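Local atomic coordinates of B-type Cna protein (Enterococcus faecium, PDB entry 6FWY), a protein that is of unknown function but, as the thioester domain of a cell-wall-anchored surface protein, probably binds host targets covalently through an internal thioester bond. Residues K13-V19 and S40-S45; F78-F82 and A258-I262; E158-S164 and T176-N182. One frame throughout, in Å; residues are numbered along the deposited sequence.

Interaction 1 (K13-V19 and S40-S45)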
ATOM      1  N   LYS A  13       5.210  11.098  13.034  1.00 38.22           N
ATOM      2  CA  LYS A  13       5.361  11.309  14.470  1.00 39.45           C
ATOM      3  C   LYS A  13       4.813  10.063  15.142  1.00 38.90           C
ATOM      4  O   LYS A  13       3.694   9.632  14.850  1.00 39.20           O
ATOM      5  CB  LYS A  13       4.538  12.530  14.910  1.00 41.79           C
ATOM      6  CG  LYS A  13       4.285  12.660  16.410  1.00 43.17           C
ATOM      7  CD  LYS A  13       5.238  13.621  17.131  1.00 44.68           C
ATOM      8  CE  LYS A  13       4.600  14.186  18.399  1.00 45.94           C
ATOM      9  NZ  LYS A  13       5.666  14.690  19.312  1.00 46.92           N
ATOM     10  N   PHE A  14       5.603   9.521  16.061  1.00 38.78           N
ATOM     11  CA  PHE A  14       5.258   8.261  16.708  1.00 38.50           C
ATOM     12  C   PHE A  14       5.056   8.437  18.206  1.00 39.70           C
ATOM     13  O   PHE A  14       5.675   9.298  18.844  1.00 40.42           O
ATOM     14  CB  PHE A  14       6.332   7.218  16.442  1.00 37.13           C
ATOM     15  CG  PHE A  14       6.507   6.897  14.988  1.00 36.30           C
ATOM     16  CD1 PHE A  14       5.659   5.980  14.347  1.00 35.28           C
ATOM     17  CD2 PHE A  14       7.523   7.494  14.248  1.00 36.56           C
ATOM     18  CE1 PHE A  14       5.826   5.676  13.011  1.00 34.26           C
ATOM     19  CE2 PHE A  14       7.687   7.203  12.897  1.00 35.70           C
ATOM     20  CZ  PHE A  14       6.825   6.298  12.283  1.00 34.62           C
ATOM     21  N   ILE A  15       4.208   7.577  18.757  1.00 40.11           N
ATOM     22  CA  ILE A  15       3.733   7.676  20.135  1.00 40.68           C
ATOM     23  C   ILE A  15       3.760   6.266  20.690  1.00 39.57           C
ATOM     24  O   ILE A  15       3.351   5.338  20.008  1.00 37.69           O
ATOM     25  CB  ILE A  15       2.283   8.196  20.161  1.00 42.14           C
ATOM     26  CG1 ILE A  15       2.197   9.610  19.569  1.00 43.14           C
ATOM     27  CG2 ILE A  15       1.739   8.196  21.586  1.00 43.85           C
ATOM     28  CD1 ILE A  15       0.813  10.004  19.086  1.00 44.35           C
ATOM     29  N   GLU A  16       4.224   6.114  21.924  1.00 40.51           N
ATOM     30  CA  GLU A  16       4.224   4.820  22.639  1.00 40.49           C
ATOM     31  C   GLU A  16       2.806   4.439  23.040  1.00 40.73           C
ATOM     32  O   GLU A  16       2.041   5.309  23.474  1.00 42.31           O
ATOM     33  CB  GLU A  16       5.060   4.925  23.912  1.00 42.31           C
ATOM     34  CG  GLU A  16       6.563   5.237  23.704  1.00 42.45           C
ATOM     35  CD  GLU A  16       7.419   4.007  23.515  1.00 43.09           C
ATOM     36  OE1 GLU A  16       6.943   3.018  22.892  1.00 43.35           O
ATOM     37  OE2 GLU A  16       8.581   3.997  23.972  1.00 44.00           O
ATOM     38  N   THR A  17       2.440   3.168  22.890  1.00 39.31           N
ATOM     39  CA  THR A  17       1.117   2.678  23.333  1.00 39.96           C
ATOM     40  C   THR A  17       1.067   2.294  24.812  1.00 40.41           C
ATOM     41  O   THR A  17      -0.014   2.141  25.371  1.00 41.55           O
ATOM     42  CB  THR A  17       0.674   1.415  22.554  1.00 39.24           C
ATOM     43  OG1 THR A  17       1.558   0.324  22.853  1.00 37.66           O
ATOM     44  CG2 THR A  17       0.667   1.669  21.066  1.00 38.34           C
ATOM     45  N   GLY A  18       2.218   2.094  25.431  1.00 39.73           N
ATOM     46  CA  GLY A  18       2.320   1.546  26.785  1.00 40.75           C
ATOM     47  C   GLY A  18       2.631   0.054  26.805  1.00 39.51           C
ATOM     48  O   GLY A  18       2.927  -0.475  27.848  1.00 40.26           O
ATOM     49  N   VAL A  19       2.509  -0.630  25.674  1.00 38.37           N
ATOM     50  CA  VAL A  19       2.870  -2.036  25.582  1.00 38.58           C
ATOM     51  C   VAL A  19       4.388  -2.200  25.391  1.00 37.32           C
ATOM     52  O   VAL A  19       4.990  -1.566  24.532  1.00 36.97           O
ATOM     53  CB  VAL A  19       2.112  -2.754  24.444  1.00 37.93           C
ATOM     54  CG1 VAL A  19       2.621  -4.192  24.259  1.00 36.77           C
ATOM     55  CG2 VAL A  19       0.593  -2.723  24.706  1.00 39.05           C
ATOM     56  N   SER A  40       9.410  -1.688  22.526  1.00 32.94           N
ATOM     57  CA  SER A  40       8.244  -0.915  22.953  1.00 34.61           C
ATOM     58  C   SER A  40       7.301  -0.745  21.769  1.00 33.46           C
ATOM     59  O   SER A  40       7.722  -0.347  20.689  1.00 32.32           O
ATOM     60  CB  SER A  40       8.668   0.461  23.422  1.00 35.42           C
ATOM     61  OG  SER A  40       9.418   0.398  24.605  1.00 36.82           O
ATOM     62  N   GLN A  41       6.026  -1.028  21.984  1.00 34.21           N
ATOM     63  CA  GLN A  41       5.042  -0.874  20.919  1.00 34.49           C
ATOM     64  C   GLN A  41       4.728   0.627  20.720  1.00 35.63           C
ATOM     65  O   GLN A  41       4.546   1.381  21.689  1.00 36.22           O
ATOM     66  CB  GLN A  41       3.784  -1.655  21.262  1.00 35.10           C
ATOM     67  CG  GLN A  41       2.781  -1.792  20.127  1.00 34.92           C
ATOM     68  CD  GLN A  41       1.515  -2.491  20.579  1.00 35.55           C
ATOM     69  OE1 GLN A  41       1.294  -3.673  20.286  1.00 36.05           O
ATOM     70  NE2 GLN A  41       0.721  -1.790  21.352  1.00 35.59           N
ATOM     71  N   PHE A  42       4.696   1.044  19.458  1.00 35.14           N
ATOM     72  CA  PHE A  42       4.365   2.411  19.096  1.00 34.74           C
ATOM     73  C   PHE A  42       3.479   2.489  17.841  1.00 35.23           C
ATOM     74  O   PHE A  42       3.414   1.541  17.039  1.00 33.01           O
ATOM     75  CB  PHE A  42       5.630   3.258  18.923  1.00 34.46           C
ATOM     76  CG  PHE A  42       6.523   2.813  17.797  1.00 33.79           C
ATOM     77  CD1 PHE A  42       7.452   1.776  17.987  1.00 32.52           C
ATOM     78  CD2 PHE A  42       6.451   3.420  16.539  1.00 33.34           C
ATOM     79  CE1 PHE A  42       8.282   1.384  16.962  1.00 31.91           C
ATOM     80  CE2 PHE A  42       7.285   3.025  15.503  1.00 32.57           C
ATOM     81  CZ  PHE A  42       8.197   2.005  15.715  1.00 32.51           C
ATOM     82  N   LYS A  43       2.808   3.649  17.713  1.00 36.05           N
ATOM     83  CA  LYS A  43       1.907   3.962  16.626  1.00 36.67           C
ATOM     84  C   LYS A  43       2.286   5.322  16.069  1.00 37.07           C
ATOM     85  O   LYS A  43       2.831   6.163  16.794  1.00 37.77           O
ATOM     86  CB  LYS A  43       0.471   4.136  17.140  1.00 38.49           C
ATOM     87  CG  LYS A  43      -0.196   2.899  17.712  1.00 39.29           C
ATOM     88  CD  LYS A  43      -1.505   3.267  18.419  1.00 40.59           C
ATOM     89  CE  LYS A  43      -2.644   2.317  18.064  1.00 41.06           C
ATOM     90  NZ  LYS A  43      -3.967   2.864  18.515  1.00 42.86           N
ATOM     91  N   ASP A  44       1.936   5.572  14.809  1.00 36.66           N
ATOM     92  CA  ASP A  44       2.070   6.913  14.260  1.00 37.16           C
ATOM     93  C   ASP A  44       0.877   7.754  14.758  1.00 38.06           C
ATOM     94  O   ASP A  44      -0.015   7.224  15.423  1.00 37.82           O
ATOM     95  CB  ASP A  44       2.277   6.885  12.737  1.00 36.92           C
ATOM     96  CG  ASP A  44       0.963   6.746  11.931  1.00 37.72           C
ATOM     97  OD1 ASP A  44      -0.102   6.386  12.500  1.00 38.48           O
ATOM     98  OD2 ASP A  44       1.008   7.007  10.701  1.00 37.26           O
ATOM     99  N   SER A  45       0.865   9.047  14.460  1.00 38.69           N
ATOM    100  CA  SER A  45      -0.175   9.939  15.000  1.00 39.98           C
ATOM    101  C   SER A  45      -1.586   9.739  14.409  1.00 41.21           C
ATOM    102  O   SER A  45      -2.548  10.314  14.915  1.00 42.65           O
ATOM    103  CB  SER A  45       0.244  11.389  14.841  1.00 40.15           C
ATOM    104  OG  SER A  45       0.402  11.691  13.485  1.00 38.31           O
TER
HETATM  105  O   HOH W   1       2.617  11.220  11.851  1.00 38.58           O
HETATM  106  O   HOH W   2       4.794   1.359  24.367  1.00 34.58           O
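Strand segments 13-17 and 40-44 run antiparallel, their axes 4.5 Å apart at closest approach and their directions 138° apart, within the large antiparallel sheet of the thioester domain. Ile15 and Lys43 form a hydrogen-bonded pair (Ile15 N to Lys43 O 2.8 Å, Lys43 N to Ile15 O 2.9 Å), flanked by the non-hydrogen-bonded pairs Phe14-Asp44 and Glu16-Phe42. At Gly18 the chain turns a corner, so Gln41 bonds to two residues: its O accepts from Thr17 N (3.0 Å), and its N donates to Val19 O (2.8 Å). Glycine suits this corner, because at its positive phi of 99° a CB would be jammed against the Thr17 carbonyl.

Phe14, Glu16, Phe42 and Asp44 share one face. The edge of the Phe42 ring meets the face of the Phe14 ring in an offset edge-to-face pair, centroids 5.3 Å apart and planes perpendicular, and both rings are buried against Ala258 of strand 258-277, Phe14 also against Val260, which suits large apolar groups. Polar neighbours on this face find partners elsewhere: Glu16 OE2 is hydrogen-bonded to Ser59 OG, and Asp44 OD1 accepts from Asn48 N. Exposed Ile15 and Lys43 occupy the other face, where the charged end of Lys43 leads away from the pairing. Thr17 secures the corner with an ST turn, its OG1 accepting from Val19 N (3.1 Å) and, from across the strands, from Gln41 NE2 at 2.7 Å.

Interaction 2 (F78-F82 and A258-I262)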
ATOM      1  N   PHE A  78       7.807  -5.863   3.220  1.00 33.41           N
ATOM      2  CA  PHE A  78       7.269  -5.069   4.326  1.00 32.92           C
ATOM      3  C   PHE A  78       5.753  -4.842   4.190  1.00 33.17           C
ATOM      4  O   PHE A  78       5.042  -4.893   5.182  1.00 32.78           O
ATOM      5  CB  PHE A  78       8.028  -3.740   4.496  1.00 32.92           C
ATOM      6  CG  PHE A  78       9.321  -3.869   5.270  1.00 32.77           C
ATOM      7  CD1 PHE A  78       9.303  -3.968   6.658  1.00 32.38           C
ATOM      8  CD2 PHE A  78      10.545  -3.939   4.615  1.00 33.03           C
ATOM      9  CE1 PHE A  78      10.490  -4.139   7.381  1.00 32.07           C
ATOM     10  CE2 PHE A  78      11.739  -4.110   5.345  1.00 32.41           C
ATOM     11  CZ  PHE A  78      11.715  -4.184   6.723  1.00 31.88           C
ATOM     12  N   TYR A  79       5.257  -4.614   2.978  1.00 33.56           N
ATOM     13  CA  TYR A  79       3.807  -4.534   2.747  1.00 34.12           C
ATOM     14  C   TYR A  79       3.128  -5.769   3.284  1.00 34.63           C
ATOM     15  O   TYR A  79       2.203  -5.667   4.068  1.00 34.20           O
ATOM     16  CB  TYR A  79       3.485  -4.371   1.252  1.00 34.80           C
ATOM     17  CG  TYR A  79       2.007  -4.471   0.941  1.00 35.20           C
ATOM     18  CD1 TYR A  79       1.131  -3.413   1.221  1.00 35.95           C
ATOM     19  CD2 TYR A  79       1.475  -5.625   0.368  1.00 36.13           C
ATOM     20  CE1 TYR A  79      -0.231  -3.515   0.943  1.00 36.23           C
ATOM     21  CE2 TYR A  79       0.129  -5.751   0.086  1.00 36.80           C
ATOM     22  CZ  TYR A  79      -0.722  -4.694   0.375  1.00 36.95           C
ATOM     23  OH  TYR A  79      -2.045  -4.807   0.090  1.00 37.80           O
ATOM     24  N   ARG A  80       3.618  -6.938   2.874  1.00 35.02           N
ATOM     25  CA  ARG A  80       3.037  -8.201   3.299  1.00 35.55           C
ATOM     26  C   ARG A  80       3.179  -8.466   4.792  1.00 34.69           C
ATOM     27  O   ARG A  80       2.287  -9.064   5.381  1.00 35.16           O
ATOM     28  CB  ARG A  80       3.620  -9.352   2.480  1.00 36.48           C
ATOM     29  CG  ARG A  80       3.068  -9.399   1.064  1.00 37.63           C
ATOM     30  CD  ARG A  80       3.404 -10.700   0.364  1.00 38.73           C
ATOM     31  NE  ARG A  80       4.840 -10.829   0.113  1.00 38.81           N
ATOM     32  CZ  ARG A  80       5.505 -10.337  -0.934  1.00 39.28           C
ATOM     33  NH1 ARG A  80       4.889  -9.650  -1.909  1.00 39.58           N
ATOM     34  NH2 ARG A  80       6.824 -10.557  -1.005  1.00 39.18           N
ATOM     35  N   MET A  81       4.268  -8.010   5.405  1.00 33.87           N
ATOM     36  CA  MET A  81       4.426  -8.145   6.852  1.00 34.06           C
ATOM     37  C   MET A  81       3.248  -7.477   7.567  1.00 34.53           C
ATOM     38  O   MET A  81       2.674  -8.070   8.481  1.00 34.82           O
ATOM     39  CB  MET A  81       5.748  -7.539   7.334  1.00 33.21           C
ATOM     40  CG  MET A  81       5.961  -7.593   8.849  1.00 32.83           C
ATOM     41  SD  MET A  81       7.315  -6.524   9.383  1.00 33.05           S
ATOM     42  CE  MET A  81       6.526  -4.893   9.356  1.00 32.85           C
ATOM     43  N   PHE A  82       2.909  -6.254   7.157  1.00 34.16           N
ATOM     44  CA  PHE A  82       1.759  -5.561   7.717  1.00 34.82           C
ATOM     45  C   PHE A  82       0.448  -6.290   7.425  1.00 35.73           C
ATOM     46  O   PHE A  82      -0.307  -6.546   8.330  1.00 36.98           O
ATOM     47  CB  PHE A  82       1.683  -4.112   7.225  1.00 34.75           C
ATOM     48  CG  PHE A  82       2.669  -3.193   7.888  1.00 34.47           C
ATOM     49  CD1 PHE A  82       2.408  -2.666   9.152  1.00 35.02           C
ATOM     50  CD2 PHE A  82       3.842  -2.832   7.251  1.00 33.83           C
ATOM     51  CE1 PHE A  82       3.312  -1.796   9.765  1.00 34.44           C
ATOM     52  CE2 PHE A  82       4.753  -1.981   7.858  1.00 33.80           C
ATOM     53  CZ  PHE A  82       4.484  -1.463   9.115  1.00 33.92           C
ATOM     54  N   ALA A 258      11.964   3.592  11.380  1.00 32.79           N
ATOM     55  CA  ALA A 258      10.663   2.962  11.563  1.00 32.53           C
ATOM     56  C   ALA A 258       9.876   2.868  10.254  1.00 32.06           C
ATOM     57  O   ALA A 258       9.964   3.727   9.391  1.00 32.15           O
ATOM     58  CB  ALA A 258       9.868   3.693  12.632  1.00 32.75           C
ATOM     59  N   VAL A 259       9.108   1.794  10.135  1.00 32.24           N
ATOM     60  CA  VAL A 259       8.261   1.542   8.976  1.00 32.11           C
ATOM     61  C   VAL A 259       6.809   1.532   9.449  1.00 32.02           C
ATOM     62  O   VAL A 259       6.504   1.061  10.535  1.00 31.79           O
ATOM     63  CB  VAL A 259       8.644   0.219   8.233  1.00 32.22           C
ATOM     64  CG1 VAL A 259       8.439  -1.022   9.130  1.00 32.05           C
ATOM     65  CG2 VAL A 259       7.875   0.097   6.917  1.00 32.54           C
ATOM     66  N   VAL A 260       5.923   2.069   8.622  1.00 32.92           N
ATOM     67  CA  VAL A 260       4.505   2.260   8.981  1.00 33.35           C
ATOM     68  C   VAL A 260       3.669   2.385   7.708  1.00 32.79           C
ATOM     69  O   VAL A 260       4.140   2.893   6.704  1.00 31.64           O
ATOM     70  CB  VAL A 260       4.294   3.487   9.922  1.00 33.41           C
ATOM     71  CG1 VAL A 260       4.749   4.775   9.288  1.00 33.04           C
ATOM     72  CG2 VAL A 260       2.848   3.612  10.381  1.00 34.44           C
ATOM     73  N   MET A 261       2.440   1.876   7.761  1.00 33.64           N
ATOM     74  CA  MET A 261       1.494   1.978   6.668  1.00 34.51           C
ATOM     75  C   MET A 261       0.902   3.380   6.681  1.00 35.06           C
ATOM     76  O   MET A 261       0.402   3.825   7.699  1.00 34.14           O
ATOM     77  CB  MET A 261       0.384   0.938   6.817  1.00 35.84           C
ATOM     78  CG  MET A 261       0.888  -0.500   6.682  1.00 36.24           C
ATOM     79  SD  MET A 261       1.470  -0.968   5.039  1.00 35.79           S
ATOM     80  CE  MET A 261      -0.085  -1.394   4.273  1.00 37.37           C
ATOM     81  N   ILE A 262       1.007   4.067   5.551  1.00 34.64           N
ATOM     82  CA  ILE A 262       0.422   5.399   5.389  1.00 35.67           C
ATOM     83  C   ILE A 262      -0.502   5.459   4.179  1.00 35.95           C
ATOM     84  O   ILE A 262      -0.143   5.018   3.086  1.00 35.33           O
ATOM     85  CB  ILE A 262       1.513   6.482   5.293  1.00 35.69           C
ATOM     86  CG1 ILE A 262       2.319   6.487   6.601  1.00 36.37           C
ATOM     87  CG2 ILE A 262       0.900   7.859   5.021  1.00 36.30           C
ATOM     88  CD1 ILE A 262       3.505   7.399   6.592  1.00 36.07           C
TER
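Helix segment 78-82 lies across strand segment 258-262 at 70°, with 9.4 Å between the axes, and no hydrogen bond joins them. Phe78 and Phe82, one helical turn apart, both point toward the strand. Of the helix residues, Phe82 has the most surface covered by the strand, its ring lying against Met261 with CZ 3.5 Å from Val259 O at the ring edge.

Met261 is m at all three chi angles, a folded shape that lays its chain along the aromatic surface. CG sits over the face of the Phe82 ring, 3.7 Å from the centroid, as a CH-pi contact, while SD stands obliquely at 4.3 Å and CE continues to Tyr79 CD1 (3.9 Å). The flexible, polarisable thioether suits such a path between two rings. Tyr79 begins by pointing away, yet its t rotamer brings the ring within reach of that methyl group.

In Val259, a compact branched wedge, chi1 p turns both methyls to the helix: CG1 is 3.9 Å from Phe78 CD1 and 4.3 Å from Met81 CE, and CG2 is 3.9 Å from Phe82 CE2. Phe78 and Met81 also touch helix 99-113. The CA-to-CB bond of Val260 points away, and its side chain touches Phe249 of the paired strand 231-250. This is a helix packed on one face of a beta-sheet, with a Met-aromatic contact at its centre, inside the thioester domain.

Interaction 3 (E158-S164 and T176-N182)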
ATOM      1  N   GLU A 158      -4.365  -1.413  -9.664  1.00 40.85           N
ATOM      2  CA  GLU A 158      -4.887  -1.832 -10.959  1.00 41.24           C
ATOM      3  C   GLU A 158      -5.787  -0.707 -11.461  1.00 40.14           C
ATOM      4  O   GLU A 158      -6.605  -0.174 -10.695  1.00 40.78           O
ATOM      5  CB  GLU A 158      -5.717  -3.115 -10.839  1.00 43.48           C
ATOM      6  CG  GLU A 158      -4.999  -4.332 -10.266  1.00 45.93           C
ATOM      7  CD  GLU A 158      -5.955  -5.483  -9.924  1.00 49.53           C
ATOM      8  OE1 GLU A 158      -7.203  -5.288 -10.000  1.00 49.36           O
ATOM      9  OE2 GLU A 158      -5.480  -6.615  -9.589  1.00 52.34           O
ATOM     10  N   PHE A 159      -5.645  -0.347 -12.733  1.00 39.42           N
ATOM     11  CA  PHE A 159      -6.549   0.603 -13.378  1.00 37.90           C
ATOM     12  C   PHE A 159      -6.687   0.302 -14.863  1.00 37.85           C
ATOM     13  O   PHE A 159      -5.692   0.124 -15.568  1.00 37.65           O
ATOM     14  CB  PHE A 159      -6.074   2.039 -13.154  1.00 37.24           C
ATOM     15  CG  PHE A 159      -6.873   3.067 -13.897  1.00 36.88           C
ATOM     16  CD1 PHE A 159      -8.269   3.092 -13.818  1.00 36.99           C
ATOM     17  CD2 PHE A 159      -6.236   4.020 -14.664  1.00 37.09           C
ATOM     18  CE1 PHE A 159      -9.012   4.044 -14.501  1.00 36.67           C
ATOM     19  CE2 PHE A 159      -6.965   4.966 -15.360  1.00 37.39           C
ATOM     20  CZ  PHE A 159      -8.363   4.991 -15.272  1.00 36.76           C
ATOM     21  N   SER A 160      -7.932   0.258 -15.332  1.00 37.40           N
ATOM     22  CA  SER A 160      -8.207   0.031 -16.739  1.00 37.61           C
ATOM     23  C   SER A 160      -9.461   0.769 -17.213  1.00 37.31           C
ATOM     24  O   SER A 160     -10.416   0.967 -16.454  1.00 36.70           O
ATOM     25  CB  SER A 160      -8.364  -1.463 -17.002  1.00 39.27           C
ATOM     26  OG  SER A 160      -9.485  -1.970 -16.311  1.00 39.41           O
ATOM     27  N   ILE A 161      -9.411   1.182 -18.480  1.00 37.48           N
ATOM     28  CA  ILE A 161     -10.564   1.654 -19.220  1.00 36.83           C
ATOM     29  C   ILE A 161     -10.696   0.731 -20.416  1.00 37.97           C
ATOM     30  O   ILE A 161      -9.764   0.592 -21.180  1.00 38.66           O
ATOM     31  CB  ILE A 161     -10.378   3.121 -19.666  1.00 36.26           C
ATOM     32  CG1 ILE A 161     -10.269   4.025 -18.435  1.00 35.58           C
ATOM     33  CG2 ILE A 161     -11.516   3.553 -20.593  1.00 36.41           C
ATOM     34  CD1 ILE A 161      -9.959   5.461 -18.710  1.00 35.89           C
ATOM     35  N   THR A 162     -11.862   0.116 -20.572  1.00 38.95           N
ATOM     36  CA  THR A 162     -12.106  -0.881 -21.614  1.00 40.95           C
ATOM     37  C   THR A 162     -13.402  -0.568 -22.372  1.00 41.27           C
ATOM     38  O   THR A 162     -14.442  -0.351 -21.758  1.00 41.15           O
ATOM     39  CB  THR A 162     -12.193  -2.292 -20.986  1.00 43.26           C
ATOM     40  OG1 THR A 162     -11.105  -2.459 -20.067  1.00 43.38           O
ATOM     41  CG2 THR A 162     -12.124  -3.395 -22.050  1.00 46.21           C
ATOM     42  N   ALA A 163     -13.324  -0.530 -23.695  1.00 42.19           N
ATOM     43  CA  ALA A 163     -14.484  -0.305 -24.563  1.00 42.22           C
ATOM     44  C   ALA A 163     -15.409  -1.493 -24.400  1.00 44.67           C
ATOM     45  O   ALA A 163     -14.950  -2.637 -24.427  1.00 46.98           O
ATOM     46  CB  ALA A 163     -14.054  -0.171 -26.014  1.00 43.06           C
ATOM     47  N   SER A 164     -16.692  -1.217 -24.182  1.00 44.63           N
ATOM     48  CA  SER A 164     -17.714  -2.258 -24.009  1.00 47.45           C
ATOM     49  C   SER A 164     -18.657  -2.355 -25.201  1.00 48.72           C
ATOM     50  O   SER A 164     -19.003  -3.462 -25.621  1.00 52.63           O
ATOM     51  CB  SER A 164     -18.502  -2.022 -22.718  1.00 47.38           C
ATOM     52  OG  SER A 164     -19.008  -0.698 -22.675  1.00 46.22           O
ATOM     53  N   THR A 176     -19.140   3.561 -25.521  1.00 43.00           N
ATOM     54  CA  THR A 176     -19.199   3.309 -24.083  1.00 43.25           C
ATOM     55  C   THR A 176     -17.954   2.547 -23.628  1.00 43.26           C
ATOM     56  O   THR A 176     -17.477   1.662 -24.320  1.00 44.26           O
ATOM     57  CB  THR A 176     -20.497   2.572 -23.704  1.00 44.86           C
ATOM     58  OG1 THR A 176     -21.605   3.347 -24.170  1.00 44.44           O
ATOM     59  CG2 THR A 176     -20.619   2.372 -22.184  1.00 45.08           C
ATOM     60  N   TYR A 177     -17.437   2.919 -22.458  1.00 42.66           N
ATOM     61  CA  TYR A 177     -16.235   2.328 -21.856  1.00 42.12           C
ATOM     62  C   TYR A 177     -16.503   1.967 -20.395  1.00 42.70           C
ATOM     63  O   TYR A 177     -17.244   2.663 -19.726  1.00 42.54           O
ATOM     64  CB  TYR A 177     -15.062   3.312 -21.927  1.00 40.60           C
ATOM     65  CG  TYR A 177     -14.676   3.706 -23.323  1.00 40.54           C
ATOM     66  CD1 TYR A 177     -15.349   4.752 -23.974  1.00 39.63           C
ATOM     67  CD2 TYR A 177     -13.657   3.046 -24.010  1.00 40.50           C
ATOM     68  CE1 TYR A 177     -15.009   5.129 -25.257  1.00 39.61           C
ATOM     69  CE2 TYR A 177     -13.311   3.411 -25.309  1.00 40.98           C
ATOM     70  CZ  TYR A 177     -13.993   4.455 -25.931  1.00 40.21           C
ATOM     71  OH  TYR A 177     -13.677   4.847 -27.211  1.00 40.58           O
ATOM     72  N   LYS A 178     -15.940   0.858 -19.926  1.00 43.18           N
ATOM     73  CA  LYS A 178     -15.954   0.477 -18.499  1.00 43.69           C
ATOM     74  C   LYS A 178     -14.640   0.843 -17.804  1.00 42.22           C
ATOM     75  O   LYS A 178     -13.575   0.537 -18.323  1.00 41.95           O
ATOM     76  CB  LYS A 178     -16.206  -1.030 -18.343  1.00 45.28           C
ATOM     77  CG  LYS A 178     -17.659  -1.369 -18.611  1.00 47.16           C
ATOM     78  CD  LYS A 178     -17.944  -2.836 -18.767  1.00 49.48           C
ATOM     79  CE  LYS A 178     -19.421  -2.954 -19.087  1.00 51.03           C
ATOM     80  NZ  LYS A 178     -19.831  -4.322 -19.521  1.00 53.73           N
ATOM     81  N   THR A 179     -14.741   1.475 -16.639  1.00 41.70           N
ATOM     82  CA  THR A 179     -13.592   1.740 -15.777  1.00 40.87           C
ATOM     83  C   THR A 179     -13.517   0.652 -14.711  1.00 42.06           C
ATOM     84  O   THR A 179     -14.555   0.121 -14.292  1.00 43.41           O
ATOM     85  CB  THR A 179     -13.664   3.097 -15.058  1.00 40.05           C
ATOM     86  OG1 THR A 179     -14.789   3.118 -14.185  1.00 40.42           O
ATOM     87  CG2 THR A 179     -13.757   4.234 -16.047  1.00 39.49           C
ATOM     88  N   ALA A 180     -12.296   0.335 -14.276  1.00 41.08           N
ATOM     89  CA  ALA A 180     -12.079  -0.631 -13.210  1.00 42.18           C
ATOM     90  C   ALA A 180     -10.821  -0.313 -12.407  1.00 40.90           C
ATOM     91  O   ALA A 180      -9.817   0.123 -12.962  1.00 39.50           O
ATOM     92  CB  ALA A 180     -12.002  -2.051 -13.770  1.00 43.62           C
ATOM     93  N   SER A 181     -10.894  -0.532 -11.097  1.00 41.40           N
ATOM     94  CA  SER A 181      -9.758  -0.339 -10.200  1.00 40.55           C
ATOM     95  C   SER A 181      -9.963  -1.099  -8.893  1.00 41.43           C
ATOM     96  O   SER A 181     -11.089  -1.279  -8.433  1.00 42.26           O
ATOM     97  CB  SER A 181      -9.545   1.148  -9.899  1.00 39.31           C
ATOM     98  OG  SER A 181      -8.338   1.369  -9.175  1.00 38.60           O
ATOM     99  N   ASN A 182      -8.852  -1.523  -8.295  1.00 40.86           N
ATOM    100  CA  ASN A 182      -8.870  -2.070  -6.940  1.00 41.80           C
ATOM    101  C   ASN A 182      -8.666  -1.002  -5.855  1.00 40.86           C
ATOM    102  O   ASN A 182      -8.555  -1.341  -4.692  1.00 40.50           O
ATOM    103  CB  ASN A 182      -7.847  -3.189  -6.794  1.00 41.73           C
ATOM    104  CG  ASN A 182      -6.415  -2.694  -6.867  1.00 40.45           C
ATOM    105  OD1 ASN A 182      -6.142  -1.627  -7.423  1.00 38.81           O
ATOM    106  ND2 ASN A 182      -5.490  -3.479  -6.325  1.00 40.39           N
TER
HETATM  107  O   HOH W   3      -6.237  -6.416  -6.453  1.00 45.59           O
HETATM  108  O   HOH W   4     -11.881  -1.630 -17.636  1.00 46.09           O
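Regular backbone pairing satisfies the middle of this contact. Ser160 N donates to Ala180 O (3.0 Å) and Ala180 N to Ser160 O (2.9 Å); Thr162 N gives to Lys178 O (2.9 Å) and Lys178 N to Thr162 O (2.7 Å), while Ser164 N reaches Thr176 O at 3.0 Å. The two strands are the arms of a beta hairpin in a five-stranded antiparallel sheet, with 159-169 outermost and 172-181 paired on its other side with strand 218-225.

Where the pairing gives out, side chains serve the backbone. Ser181 OG donates to Glu158 O (2.8 Å) and itself accepts from Lys183 N, and Glu158 N donates to Asn182 OD1 (2.9 Å); the asparagine amide suits this end because ND2 also bonds to Asn156 O and to water 3 (3.0 Å). Thr179 OG1 is satisfied by the backbone of Lys215 and Ser218. Ile161, Ala163 and Tyr177 share its face, where Ile161 CG2 meets Tyr177 CB at 3.8 Å and apolar bulk packs toward Leu273. On the other face short hydroxyls leave room for solvent: water 4 donates to Lys178 O (2.8 Å) and bonds to Ser160 OG (2.8 Å) and Thr162 OG1 (2.7 Å).

Overall arrangement
Interactions 1 and 2 are neighbours, their centres 15 Å apart, and they meet directly: Phe14 CZ lies 3.9 Å from Val260 CG1, and Phe42 CZ 3.9 Å from Ala258 CB. Strand segment 258-262 is thus covered by helix 76-84 on one side and by the aromatic pair of interaction 1 on the other. Interaction 3 lies in the second sheet, its centre 29 Å from that of interaction 2 (nearest atoms about 7 Å) and 41 Å from that of interaction 1, across the chain's centre. In sequence it falls between the two halves of interaction 2. Strand 258-277 connects the regions, since its later residues, including Leu273, pack against Ile161 and Tyr177.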